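Local structure of putative amidohydrolase (3FEQ) at residues L69-N74 / A79-I84; D144-P147 / L152-C155; L176-E181 / R215-E220; A205-S210 / I238-R243; G315-F320 / A356-N361. The protein is a zinc-containing member of the amidohydrolase superfamily that probably acts as a prolidase, hydrolysing dipeptides with a C-terminal proline. All coordinates share one frame; numbering follows the deposited sequence.

Overall arrangement
All five contacts belong to the TIM-barrel domain that holds the zinc ions. Contacts 1 and 2 come first along the chain, in series, with centres about 17 Å apart; both lie in loops, contact 1 in the one that follows strand 56-66, contact 2 in the surface loop between strands 135-137 and 165-167. Contacts 3 and 4 alternate along the chain and touch through Arg215 and Arg243. Their helices 171-184, 211-223 and 235-243 pack around parallel strands 189-192, 228-234 and 248-254. Contact 5 comes last, about 35 Å from contact 2 between centres, where 315-320 sits between strands 269-271 and 56-66. Contacts 1 to 4 also lie against other subunits, whereas no other chain touches the segments of contact 5.

Contact 1 (L69-N74 / A79-I84); sequences LASNAN and ATQPNI
Ser71 and Gln81 mark the closest approach of the two backbones, yet their CA atoms stay 9.9 Å apart, so side chains must bridge the gap. Gln81 supplies most of the reach: its chain runs extended beyond CG (chi2 -177°) and brings the amide up to the serine hydroxyl. Gln81 NE2 donates to Ser71 OG over 3.3 Å, a long and weak bond although nearly straight at 163°. The rest of the amide has stronger company, with OE1 accepting from Arg89 NE and NE2 also donating to the backbone O of Asn78. The serine hydroxyl is therefore an additional partner for an amide that already has two others.

Segment 69-74 brings its own folding. Ala70 sits at the centre of an inverse gamma turn, in which Ser71 N approaches Leu69 O at 2.7 Å in a weak bond. Asn72 then makes an Asx turn: its OD1 accepts from Asn74 N at 3.3 Å, the donor lying well above the carbonyl plane. Asn74 in turn caps helix 75-79 through OD1 and Val77 N. The loop follows strand 56-66, whose end carries His65, and His67 comes just after it; both bind zinc. The single weak bond between the segments adds little by itself, and Gln81 is probably placed chiefly by its bonds to Arg89 and Asn78.

Contact 2 (D144-P147 / L152-C155); sequences DFRP and LEPC
Arg146 NH1 is the atom that both partners across the loop approach. The carbonyl oxygen Pro154 O lies at the guanidinium edge, 3.1 Å from Arg146 NH1, but the N-H points poorly at it (122°) and the bond is weak. Glu153 OE1 comes instead over one face of the guanidinium, 3.9 Å from Arg146 NH1, making a long ion pair in which charge alone acts.

A third partner is much firmer. Arg146 grips Asp144 side-on, one nitrogen to each oxygen: NE reaches OD1 at 2.9 Å on its syn lone pair, and NH2 reaches OD2 at 2.9 Å. Two bonds of this kind fix the rotation of the guanidinium, and the bend of the arginine chain at chi3 (-70°) turns the group back to that carboxylate. Asp144 OD2 is itself held by Gly140 N, a second-shell bond that positions the aspartate.

Apart from the charged groups, Leu152 CD1 rests 4.1 Å from Pro147 CD and also meets Arg146 CB. Glu153 packs on Gln183 of the third subunit. Altogether this is a surface salt-bridge network within the long loop between strands 135-137 and 165-167, bringing together the two sides of an unmodelled gap.

Contact 3 (L176-E181 / R215-E220); sequences LAVREE and RAIVDE
Arg179 reaches Glu220 through a straight arm that can be followed from CB. CG stands anti to the carbonyl carbon, and from there to NE the chain is extended. CG and CD pass alongside the glutamate, Arg179 CG coming 3.5 Å from Glu220 OE1. Arg179 NE bonds Glu220 OE1 at 2.8 Å, fairly straight (156°), with the oxygen near the guanidinium plane but approached from above the carboxylate plane. Arg179 CZ stays 3.6 Å from Glu220 OE1. The two flat groups are turned 70° apart, and the second link, Arg179 NH2 to Glu220 OE2 at 3.4 Å, is weak. The tip goes further: NH1 pairs with Asp169 and NH2 with Glu213, both of the fifth subunit, so this buried guanidinium is shared across the interface, its charge probably well balanced.

Val178 packs between the helices. Its CG1 lies 3.4 Å from Glu220 CB and its CG2 4.0 Å from Ile217 CG2.

The axes of the two segments approach to 9.2 Å and cross at -29°, running nearly the same way. Helices 171-184 and 211-223 lie side by side on the barrel's outside, with Val178 and Ile217 both pressed onto Ile189 of strand 189-192, while Ile217 also reaches Val228 of strand 228-234.

Contact 4 (A205-S210 / I238-R243); sequences ANTQYS and IARAVR
Arg240 is the residue of helix 235-243 that reaches the loop 205-210, and it does so within the TIM barrel, where this helix makes the crossover between strands 228-234 and 248-254, which carry the zinc ligands His231 and His251. In sequence order, Ile238 comes first: its CA is 8.9 Å from that of Thr207, and its side chain turns to Met263 of helix 257-266. Ala239 likewise packs on that helix, against Leu262.

Arg240 follows and carries the contact. Its CG stands between the backbone N and the carbonyl carbon (chi1 55°), and a bend at chi3 lets the chain pass Thr207, whose CB lies 3.6 Å from Arg240 NE. Thr207 OG1 sits over one face of the guanidinium, offset toward its rim. At the guanidinium edge are the carbonyls of Gln208 and Tyr209, but NH1 is modelled too close to a neighbour, so its weak bond to Gln208 O is doubtful. The loop is held more surely elsewhere: Gln208 OE1 accepts from His142 N, Tyr209 OH bonds Val168 O, and Ser210 OG bonds Glu213 as it caps helix 211-223.

Ala241 turns to Val246, and its CA is 9.5 Å from that of Tyr209, the nearest pairing there. Val242 and Arg243 finish the helix, and in its last turn Arg243 N donates to Ala239 O at 2.8 Å.

Contact 5 (G315-F320 / A356-N361); sequences GVKMGF and AAEIVN
Gly319 and Lys317 belong to the extended run that occupies the closing position of the barrel wall, and Ile359 and Glu358 of helix 354-359 pack against it from outside. Lys317 and Gly319 make backbone hydrogen bonds with Val270 of strand 269-271, while Phe320 bonds Cys64 of strand 56-66; the run, though not a regular strand, thus bridges strand 269-271 and the first barrel strand in the place of the eighth. Just beyond it is Asp323, a zinc ligand.

The backbones are closest at Gly319 and Ala356, whose CA atoms are 5.1 Å apart. Having no side chain, Gly319 lets the helix come this near, and Ile359 fills the place in front of it: its CD1, at the far end of an extended chain (chi2 175°), lies 3.8 Å from Gly319 CA. This end-on methyl against a bare backbone is the buried half of the contact.

The outer half is charged. Glu358 sends CG anti to the backbone N (chi1 -166°) and runs on extended, meeting a lysine chain that bends repeatedly and crosses it at about a right angle. Lys317 NZ reaches Glu358 OE2 at 3.3 Å, a salt bridge whose hydrogen bond is weak.

Past Ile359 the helix ends in a Schellman motif, with Met362 N bonded to Ala357 O, Asn361 N to Glu358 O at 3.0 Å, and Asn361 at positive phi; Arg247 also binds Glu358 O and Ile359 O. The absence of a side chain at Gly319 permits the close apolar approach, and the weak ion pair at the exposed edge probably adds only a loose electrostatic tie.

Contact 1 (L69-N74 / A79-I84)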
# COMPACT_ATOMS: atom_id res chain seq x y z
N LEU C 69 -33.08 -4.38 5.79
CA LEU C 69 -32.02 -5.25 6.28
C LEU C 69 -31.75 -5.16 7.79
O LEU C 69 -30.99 -5.96 8.35
CB LEU C 69 -30.75 -5.00 5.49
CG LEU C 69 -30.79 -5.81 4.20
CD1 LEU C 69 -30.11 -5.04 3.13
CD2 LEU C 69 -30.12 -7.18 4.40
N ALA C 70 -32.40 -4.21 8.45
CA ALA C 70 -32.26 -4.03 9.89
C ALA C 70 -32.96 -5.16 10.66
O ALA C 70 -34.04 -4.97 11.22
CB ALA C 70 -32.81 -2.68 10.32
N SER C 71 -32.33 -6.33 10.68
CA SER C 71 -32.94 -7.49 11.28
C SER C 71 -32.74 -7.57 12.79
O SER C 71 -33.36 -8.41 13.45
CB SER C 71 -32.45 -8.77 10.62
OG SER C 71 -31.09 -9.01 10.93
N ASN C 72 -31.89 -6.71 13.35
CA ASN C 72 -31.93 -6.42 14.79
C ASN C 72 -31.63 -4.99 15.22
O ASN C 72 -30.91 -4.27 14.53
CB ASN C 72 -31.12 -7.44 15.59
CG ASN C 72 -29.68 -7.08 15.70
OD1 ASN C 72 -29.25 -6.42 16.66
ND2 ASN C 72 -28.90 -7.52 14.72
N ALA C 73 -32.17 -4.60 16.37
CA ALA C 73 -32.28 -3.21 16.81
C ALA C 73 -30.95 -2.52 17.10
O ALA C 73 -30.87 -1.29 17.12
CB ALA C 73 -33.20 -3.12 18.02
N ASN C 74 -29.91 -3.30 17.35
CA ASN C 74 -28.56 -2.77 17.44
C ASN C 74 -27.93 -2.71 16.04
O ASN C 74 -27.53 -3.74 15.47
CB ASN C 74 -27.72 -3.65 18.38
CG ASN C 74 -26.42 -3.00 18.79
OD1 ASN C 74 -25.78 -2.28 18.01
ND2 ASN C 74 -26.00 -3.27 20.02
N ALA C 79 -24.57 -4.61 11.52
CA ALA C 79 -23.52 -4.47 10.51
C ALA C 79 -22.51 -5.62 10.55
O ALA C 79 -21.96 -6.01 9.53
CB ALA C 79 -22.80 -3.13 10.67
N THR C 80 -22.29 -6.20 11.73
CA THR C 80 -21.21 -7.14 11.92
C THR C 80 -21.67 -8.61 11.79
O THR C 80 -20.87 -9.53 11.93
CB THR C 80 -20.54 -6.93 13.28
OG1 THR C 80 -21.51 -7.14 14.30
CG2 THR C 80 -20.00 -5.50 13.39
N GLN C 81 -22.95 -8.82 11.52
CA GLN C 81 -23.45 -10.16 11.27
C GLN C 81 -23.02 -10.65 9.88
O GLN C 81 -22.85 -9.84 8.96
CB GLN C 81 -24.97 -10.20 11.43
CG GLN C 81 -25.75 -9.79 10.22
CD GLN C 81 -27.25 -9.77 10.46
OE1 GLN C 81 -27.88 -10.81 10.69
NE2 GLN C 81 -27.84 -8.57 10.41
N PRO C 82 -22.79 -11.97 9.73
CA PRO C 82 -22.26 -12.56 8.48
C PRO C 82 -23.18 -12.32 7.30
O PRO C 82 -24.40 -12.37 7.46
CB PRO C 82 -22.22 -14.06 8.78
CG PRO C 82 -22.15 -14.14 10.25
CD PRO C 82 -22.98 -13.00 10.76
N ASN C 83 -22.60 -12.09 6.12
CA ASN C 83 -23.35 -11.62 4.95
C ASN C 83 -24.58 -12.43 4.62
O ASN C 83 -25.69 -11.90 4.52
CB ASN C 83 -22.45 -11.59 3.73
CG ASN C 83 -21.63 -10.34 3.65
OD1 ASN C 83 -21.82 -9.39 4.41
ND2 ASN C 83 -20.68 -10.33 2.73
N ILE C 84 -24.38 -13.72 4.45
CA ILE C 84 -25.44 -14.59 4.02
C ILE C 84 -26.56 -14.68 5.06
O ILE C 84 -27.73 -14.78 4.69
CB ILE C 84 -24.89 -15.96 3.54
CG1 ILE C 84 -25.87 -17.10 3.82
CG2 ILE C 84 -23.50 -16.22 4.10
CD1 ILE C 84 -25.72 -17.73 5.19

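Contact 2 (D144-P147 / L152-C155)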
# COMPACT_ATOMS: atom_id res chain seq x y z
N ASP C 144 -21.82 6.16 11.82
CA ASP C 144 -20.57 5.61 12.33
C ASP C 144 -20.82 4.94 13.67
O ASP C 144 -21.11 5.62 14.66
CB ASP C 144 -19.55 6.74 12.49
CG ASP C 144 -18.12 6.25 12.63
OD1 ASP C 144 -17.91 5.03 12.82
OD2 ASP C 144 -17.21 7.11 12.55
N PHE C 145 -20.73 3.62 13.70
CA PHE C 145 -21.12 2.83 14.88
C PHE C 145 -19.93 2.40 15.72
O PHE C 145 -20.05 1.50 16.54
CB PHE C 145 -21.96 1.60 14.50
CG PHE C 145 -23.27 1.94 13.85
CD1 PHE C 145 -24.25 2.61 14.57
CD2 PHE C 145 -23.50 1.64 12.51
CE1 PHE C 145 -25.45 2.97 13.96
CE2 PHE C 145 -24.69 1.99 11.90
CZ PHE C 145 -25.67 2.66 12.62
N ARG C 146 -18.79 3.05 15.50
CA ARG C 146 -17.60 2.75 16.27
C ARG C 146 -17.71 3.35 17.65
O ARG C 146 -18.16 4.47 17.80
CB ARG C 146 -16.34 3.25 15.56
CG ARG C 146 -15.95 2.37 14.38
CD ARG C 146 -14.80 2.96 13.59
NE ARG C 146 -15.19 4.16 12.86
CZ ARG C 146 -14.40 4.82 12.02
NH1 ARG C 146 -13.16 4.39 11.81
NH2 ARG C 146 -14.83 5.91 11.41
N PRO C 147 -17.35 2.56 18.68
CA PRO C 147 -17.43 3.06 20.05
C PRO C 147 -16.37 4.14 20.28
O PRO C 147 -15.38 4.19 19.55
CB PRO C 147 -17.15 1.81 20.89
CG PRO C 147 -16.35 0.91 20.00
CD PRO C 147 -16.85 1.17 18.62
N LEU C 152 -9.54 5.46 19.01
CA LEU C 152 -9.82 4.18 18.35
C LEU C 152 -9.36 4.22 16.89
O LEU C 152 -8.16 4.10 16.60
CB LEU C 152 -11.32 3.86 18.40
CG LEU C 152 -11.79 2.40 18.51
CD1 LEU C 152 -12.99 2.17 17.59
CD2 LEU C 152 -10.67 1.39 18.22
N GLU C 153 -10.33 4.33 15.99
CA GLU C 153 -10.12 4.68 14.58
C GLU C 153 -9.33 3.71 13.71
O GLU C 153 -8.36 4.11 13.08
CB GLU C 153 -9.56 6.09 14.44
CG GLU C 153 -10.59 7.09 13.96
CD GLU C 153 -11.75 7.25 14.93
OE1 GLU C 153 -12.51 6.28 15.13
OE2 GLU C 153 -11.93 8.36 15.47
N PRO C 154 -9.77 2.44 13.65
CA PRO C 154 -9.16 1.57 12.66
C PRO C 154 -10.08 1.41 11.46
O PRO C 154 -11.04 2.17 11.31
CB PRO C 154 -9.06 0.24 13.42
CG PRO C 154 -10.24 0.28 14.41
CD PRO C 154 -10.74 1.71 14.48
N CYS C 155 -9.71 0.51 10.55
CA CYS C 155 -10.65 -0.47 9.97
C CYS C 155 -11.88 0.03 9.17
O CYS C 155 -12.75 0.72 9.71
CB CYS C 155 -11.12 -1.47 11.04
SG CYS C 155 -10.29 -3.09 11.08

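Contact 3 (L176-E181 / R215-E220)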
# COMPACT_ATOMS: atom_id res chain seq x y z
N LEU C 176 -17.23 10.92 -5.21
CA LEU C 176 -16.93 9.55 -5.55
C LEU C 176 -17.91 8.56 -4.92
O LEU C 176 -18.52 7.76 -5.64
CB LEU C 176 -15.50 9.22 -5.15
CG LEU C 176 -15.02 7.83 -5.53
CD1 LEU C 176 -15.12 7.62 -7.03
CD2 LEU C 176 -13.61 7.66 -5.05
N ALA C 177 -18.16 8.65 -3.62
CA ALA C 177 -19.16 7.73 -3.04
C ALA C 177 -20.55 7.78 -3.69
O ALA C 177 -21.17 6.73 -3.89
CB ALA C 177 -19.27 7.88 -1.55
N VAL C 178 -21.03 8.98 -4.03
CA VAL C 178 -22.31 9.10 -4.74
C VAL C 178 -22.24 8.40 -6.12
O VAL C 178 -23.09 7.57 -6.42
CB VAL C 178 -22.78 10.58 -4.89
CG1 VAL C 178 -23.99 10.67 -5.76
CG2 VAL C 178 -23.15 11.18 -3.56
N ARG C 179 -21.24 8.71 -6.94
CA ARG C 179 -21.06 8.02 -8.21
C ARG C 179 -20.99 6.48 -8.03
O ARG C 179 -21.61 5.74 -8.77
CB ARG C 179 -19.82 8.54 -8.95
CG ARG C 179 -19.88 10.01 -9.25
CD ARG C 179 -18.68 10.50 -10.03
NE ARG C 179 -18.76 11.95 -10.27
CZ ARG C 179 -17.70 12.75 -10.49
NH1 ARG C 179 -16.47 12.25 -10.52
NH2 ARG C 179 -17.89 14.05 -10.71
N GLU C 180 -20.27 6.02 -7.02
CA GLU C 180 -20.20 4.59 -6.74
C GLU C 180 -21.58 4.04 -6.47
O GLU C 180 -21.92 2.96 -6.96
CB GLU C 180 -19.29 4.31 -5.52
CG GLU C 180 -17.79 4.42 -5.79
CD GLU C 180 -16.96 4.47 -4.51
OE1 GLU C 180 -15.71 4.42 -4.60
OE2 GLU C 180 -17.55 4.57 -3.41
N GLU C 181 -22.36 4.78 -5.68
CA GLU C 181 -23.65 4.28 -5.20
C GLU C 181 -24.65 4.22 -6.34
O GLU C 181 -25.38 3.26 -6.49
CB GLU C 181 -24.20 5.13 -4.05
CG GLU C 181 -23.54 4.86 -2.68
CD GLU C 181 -23.28 3.37 -2.35
OE1 GLU C 181 -24.18 2.52 -2.57
OE2 GLU C 181 -22.19 3.07 -1.82
N ARG C 215 -23.65 19.89 -0.67
CA ARG C 215 -23.97 20.45 -1.96
C ARG C 215 -23.32 19.64 -3.09
O ARG C 215 -23.95 19.41 -4.12
CB ARG C 215 -23.61 21.92 -2.02
CG ARG C 215 -24.49 22.73 -2.92
CD ARG C 215 -23.97 24.15 -3.00
NE ARG C 215 -23.47 24.60 -1.70
CZ ARG C 215 -24.20 25.26 -0.80
NH1 ARG C 215 -25.46 25.59 -1.08
NH2 ARG C 215 -23.66 25.60 0.36
N ALA C 216 -22.11 19.14 -2.88
CA ALA C 216 -21.49 18.21 -3.85
C ALA C 216 -22.34 16.94 -4.04
O ALA C 216 -22.62 16.55 -5.17
CB ALA C 216 -20.06 17.86 -3.45
N ILE C 217 -22.82 16.39 -2.93
CA ILE C 217 -23.72 15.21 -2.90
C ILE C 217 -25.00 15.42 -3.70
O ILE C 217 -25.42 14.54 -4.45
CB ILE C 217 -24.14 14.87 -1.44
CG1 ILE C 217 -22.95 14.37 -0.63
CG2 ILE C 217 -25.25 13.86 -1.39
CD1 ILE C 217 -23.20 14.45 0.83
N VAL C 218 -25.61 16.58 -3.51
CA VAL C 218 -26.86 16.94 -4.17
C VAL C 218 -26.61 17.01 -5.67
O VAL C 218 -27.32 16.39 -6.44
CB VAL C 218 -27.40 18.30 -3.64
CG1 VAL C 218 -28.42 18.87 -4.57
CG2 VAL C 218 -28.00 18.15 -2.24
N ASP C 219 -25.54 17.69 -6.06
CA ASP C 219 -25.18 17.81 -7.47
C ASP C 219 -25.03 16.45 -8.15
O ASP C 219 -25.63 16.20 -9.17
CB ASP C 219 -23.90 18.63 -7.66
CG ASP C 219 -24.06 20.09 -7.22
OD1 ASP C 219 -25.20 20.53 -6.96
OD2 ASP C 219 -23.03 20.80 -7.12
N GLU C 220 -24.23 15.57 -7.55
CA GLU C 220 -23.99 14.27 -8.15
C GLU C 220 -25.26 13.45 -8.28
O GLU C 220 -25.50 12.78 -9.29
CB GLU C 220 -22.94 13.52 -7.36
CG GLU C 220 -21.59 14.17 -7.41
CD GLU C 220 -21.07 14.30 -8.83
OE1 GLU C 220 -21.11 13.29 -9.58
OE2 GLU C 220 -20.63 15.41 -9.17

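Contact 4 (A205-S210 / I238-R243)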
# COMPACT_ATOMS: atom_id res chain seq x y z
N ALA C 205 -28.52 17.20 18.86
CA ALA C 205 -28.53 18.65 18.64
C ALA C 205 -27.62 19.15 17.51
O ALA C 205 -27.88 20.21 16.94
CB ALA C 205 -28.22 19.40 19.94
N ASN C 206 -26.56 18.42 17.20
CA ASN C 206 -25.58 18.97 16.26
C ASN C 206 -25.57 18.41 14.84
O ASN C 206 -26.09 17.34 14.56
CB ASN C 206 -24.18 19.08 16.85
CG ASN C 206 -23.66 17.77 17.38
OD1 ASN C 206 -23.64 17.55 18.59
ND2 ASN C 206 -23.20 16.90 16.48
N THR C 207 -24.97 19.19 13.94
CA THR C 207 -25.13 19.03 12.51
C THR C 207 -24.00 18.18 11.97
O THR C 207 -22.98 18.02 12.63
CB THR C 207 -25.06 20.39 11.82
OG1 THR C 207 -23.74 20.94 11.98
CG2 THR C 207 -26.10 21.33 12.43
N GLN C 208 -24.17 17.65 10.77
CA GLN C 208 -23.18 16.74 10.22
C GLN C 208 -22.96 17.04 8.75
O GLN C 208 -23.91 17.32 8.03
CB GLN C 208 -23.63 15.28 10.42
CG GLN C 208 -23.33 14.74 11.83
CD GLN C 208 -23.87 13.32 12.04
OE1 GLN C 208 -24.14 12.59 11.09
NE2 GLN C 208 -24.03 12.93 13.31
N TYR C 209 -21.70 17.00 8.32
CA TYR C 209 -21.30 17.34 6.95
C TYR C 209 -21.22 18.84 6.72
O TYR C 209 -22.12 19.59 7.09
CB TYR C 209 -22.20 16.69 5.89
CG TYR C 209 -21.82 15.29 5.51
CD1 TYR C 209 -22.75 14.26 5.55
CD2 TYR C 209 -20.51 14.98 5.13
CE1 TYR C 209 -22.39 12.94 5.21
CE2 TYR C 209 -20.15 13.68 4.78
CZ TYR C 209 -21.09 12.66 4.83
OH TYR C 209 -20.72 11.38 4.49
N SER C 210 -20.16 19.27 6.06
CA SER C 210 -20.04 20.65 5.66
C SER C 210 -21.02 20.94 4.51
O SER C 210 -21.45 20.02 3.81
CB SER C 210 -18.63 20.92 5.20
OG SER C 210 -18.39 20.20 4.01
N ILE C 238 -31.99 21.07 9.67
CA ILE C 238 -32.91 20.98 8.55
C ILE C 238 -32.71 22.11 7.56
O ILE C 238 -32.59 21.88 6.35
CB ILE C 238 -34.36 20.98 9.00
CG1 ILE C 238 -34.71 19.64 9.65
CG2 ILE C 238 -35.28 21.26 7.81
CD1 ILE C 238 -35.97 19.63 10.48
N ALA C 239 -32.65 23.33 8.08
CA ALA C 239 -32.63 24.50 7.21
C ALA C 239 -31.46 24.39 6.25
O ALA C 239 -31.66 24.41 5.03
CB ALA C 239 -32.56 25.78 8.03
N ARG C 240 -30.27 24.18 6.79
CA ARG C 240 -29.06 24.17 5.96
C ARG C 240 -29.08 23.06 4.90
O ARG C 240 -28.69 23.30 3.75
CB ARG C 240 -27.79 24.11 6.82
CG ARG C 240 -27.74 22.95 7.79
CD ARG C 240 -26.53 23.06 8.66
NE ARG C 240 -25.75 21.84 8.58
CZ ARG C 240 -24.53 21.76 8.05
NH1 ARG C 240 -23.90 20.60 8.02
NH2 ARG C 240 -23.93 22.85 7.57
N ALA C 241 -29.60 21.89 5.28
CA ALA C 241 -29.78 20.79 4.33
C ALA C 241 -30.64 21.22 3.16
O ALA C 241 -30.28 20.98 2.01
CB ALA C 241 -30.41 19.60 5.02
N VAL C 242 -31.75 21.88 3.46
CA VAL C 242 -32.67 22.36 2.43
C VAL C 242 -32.04 23.47 1.58
O VAL C 242 -32.17 23.46 0.36
CB VAL C 242 -34.00 22.82 3.02
CG1 VAL C 242 -34.93 23.29 1.92
CG2 VAL C 242 -34.63 21.70 3.78
N ARG C 243 -31.29 24.36 2.22
CA ARG C 243 -30.55 25.41 1.52
C ARG C 243 -29.53 24.85 0.54
O ARG C 243 -29.20 25.47 -0.46
CB ARG C 243 -29.85 26.33 2.52
CG ARG C 243 -30.54 27.67 2.71
CD ARG C 243 -29.78 28.58 3.67
NE ARG C 243 -30.17 28.33 5.06
CZ ARG C 243 -29.36 27.82 5.99
NH1 ARG C 243 -28.09 27.53 5.71
NH2 ARG C 243 -29.82 27.62 7.22

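Contact 5 (G315-F320 / A356-N361)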
# COMPACT_ATOMS: atom_id res chain seq x y z
N GLY C 315 -47.56 24.07 5.15
CA GLY C 315 -47.89 23.45 3.88
C GLY C 315 -46.70 22.75 3.26
O GLY C 315 -46.36 22.98 2.10
N VAL C 316 -46.05 21.90 4.05
CA VAL C 316 -44.97 21.07 3.57
C VAL C 316 -45.48 19.65 3.42
O VAL C 316 -45.91 19.05 4.41
CB VAL C 316 -43.83 21.05 4.60
CG1 VAL C 316 -42.63 20.34 4.02
CG2 VAL C 316 -43.47 22.45 5.02
N LYS C 317 -45.41 19.11 2.20
CA LYS C 317 -45.85 17.72 1.95
C LYS C 317 -45.23 16.66 2.89
O LYS C 317 -44.02 16.65 3.13
CB LYS C 317 -45.64 17.33 0.48
CG LYS C 317 -46.75 17.79 -0.47
CD LYS C 317 -46.31 18.95 -1.33
CE LYS C 317 -45.92 18.48 -2.72
NZ LYS C 317 -44.80 19.27 -3.32
N MET C 318 -46.07 15.77 3.41
CA MET C 318 -45.64 14.72 4.33
C MET C 318 -45.83 13.32 3.77
O MET C 318 -46.94 12.94 3.40
CB MET C 318 -46.41 14.82 5.64
CG MET C 318 -45.93 15.90 6.53
SD MET C 318 -46.99 16.04 7.96
CE MET C 318 -48.12 17.32 7.40
N GLY C 319 -44.76 12.53 3.75
CA GLY C 319 -44.85 11.13 3.31
C GLY C 319 -44.87 10.19 4.49
O GLY C 319 -44.45 10.53 5.58
N PHE C 320 -45.37 8.99 4.26
CA PHE C 320 -45.38 7.95 5.28
C PHE C 320 -43.96 7.42 5.48
O PHE C 320 -43.25 7.14 4.53
CB PHE C 320 -46.28 6.82 4.78
CG PHE C 320 -46.60 5.79 5.81
CD1 PHE C 320 -47.76 5.88 6.55
CD2 PHE C 320 -45.78 4.67 5.97
CE1 PHE C 320 -48.08 4.89 7.47
CE2 PHE C 320 -46.10 3.69 6.88
CZ PHE C 320 -47.24 3.80 7.63
N ALA C 356 -46.49 9.96 -1.24
CA ALA C 356 -45.38 9.04 -1.33
C ALA C 356 -44.94 8.83 -2.77
O ALA C 356 -43.75 8.92 -3.07
CB ALA C 356 -45.76 7.71 -0.69
N ALA C 357 -45.89 8.58 -3.68
CA ALA C 357 -45.53 8.29 -5.07
C ALA C 357 -44.86 9.48 -5.73
O ALA C 357 -44.01 9.31 -6.60
CB ALA C 357 -46.73 7.86 -5.84
N GLU C 358 -45.21 10.69 -5.28
CA GLU C 358 -44.52 11.89 -5.70
C GLU C 358 -43.09 11.92 -5.18
O GLU C 358 -42.17 12.34 -5.89
CB GLU C 358 -45.27 13.13 -5.22
CG GLU C 358 -44.85 14.43 -5.88
CD GLU C 358 -45.60 15.64 -5.34
OE1 GLU C 358 -46.74 15.48 -4.84
OE2 GLU C 358 -45.06 16.76 -5.43
N ILE C 359 -42.92 11.52 -3.92
CA ILE C 359 -41.60 11.45 -3.31
C ILE C 359 -40.68 10.52 -4.12
O ILE C 359 -39.58 10.94 -4.52
CB ILE C 359 -41.70 10.98 -1.87
CG1 ILE C 359 -42.22 12.11 -0.99
CG2 ILE C 359 -40.36 10.44 -1.36
CD1 ILE C 359 -42.47 11.71 0.44
N VAL C 360 -41.16 9.32 -4.43
CA VAL C 360 -40.39 8.40 -5.25
C VAL C 360 -40.45 8.68 -6.75
O VAL C 360 -40.03 7.81 -7.53
CB VAL C 360 -40.70 6.90 -4.95
CG1 VAL C 360 -40.43 6.58 -3.49
CG2 VAL C 360 -42.14 6.54 -5.32
N ASN C 361 -40.89 9.89 -7.14
CA ASN C 361 -40.99 10.34 -8.55
C ASN C 361 -41.84 9.45 -9.45
O ASN C 361 -41.54 9.30 -10.63
CB ASN C 361 -39.61 10.50 -9.21
CG ASN C 361 -38.85 11.70 -8.71
OD1 ASN C 361 -39.29 12.83 -8.89
ND2 ASN C 361 -37.68 11.46 -8.13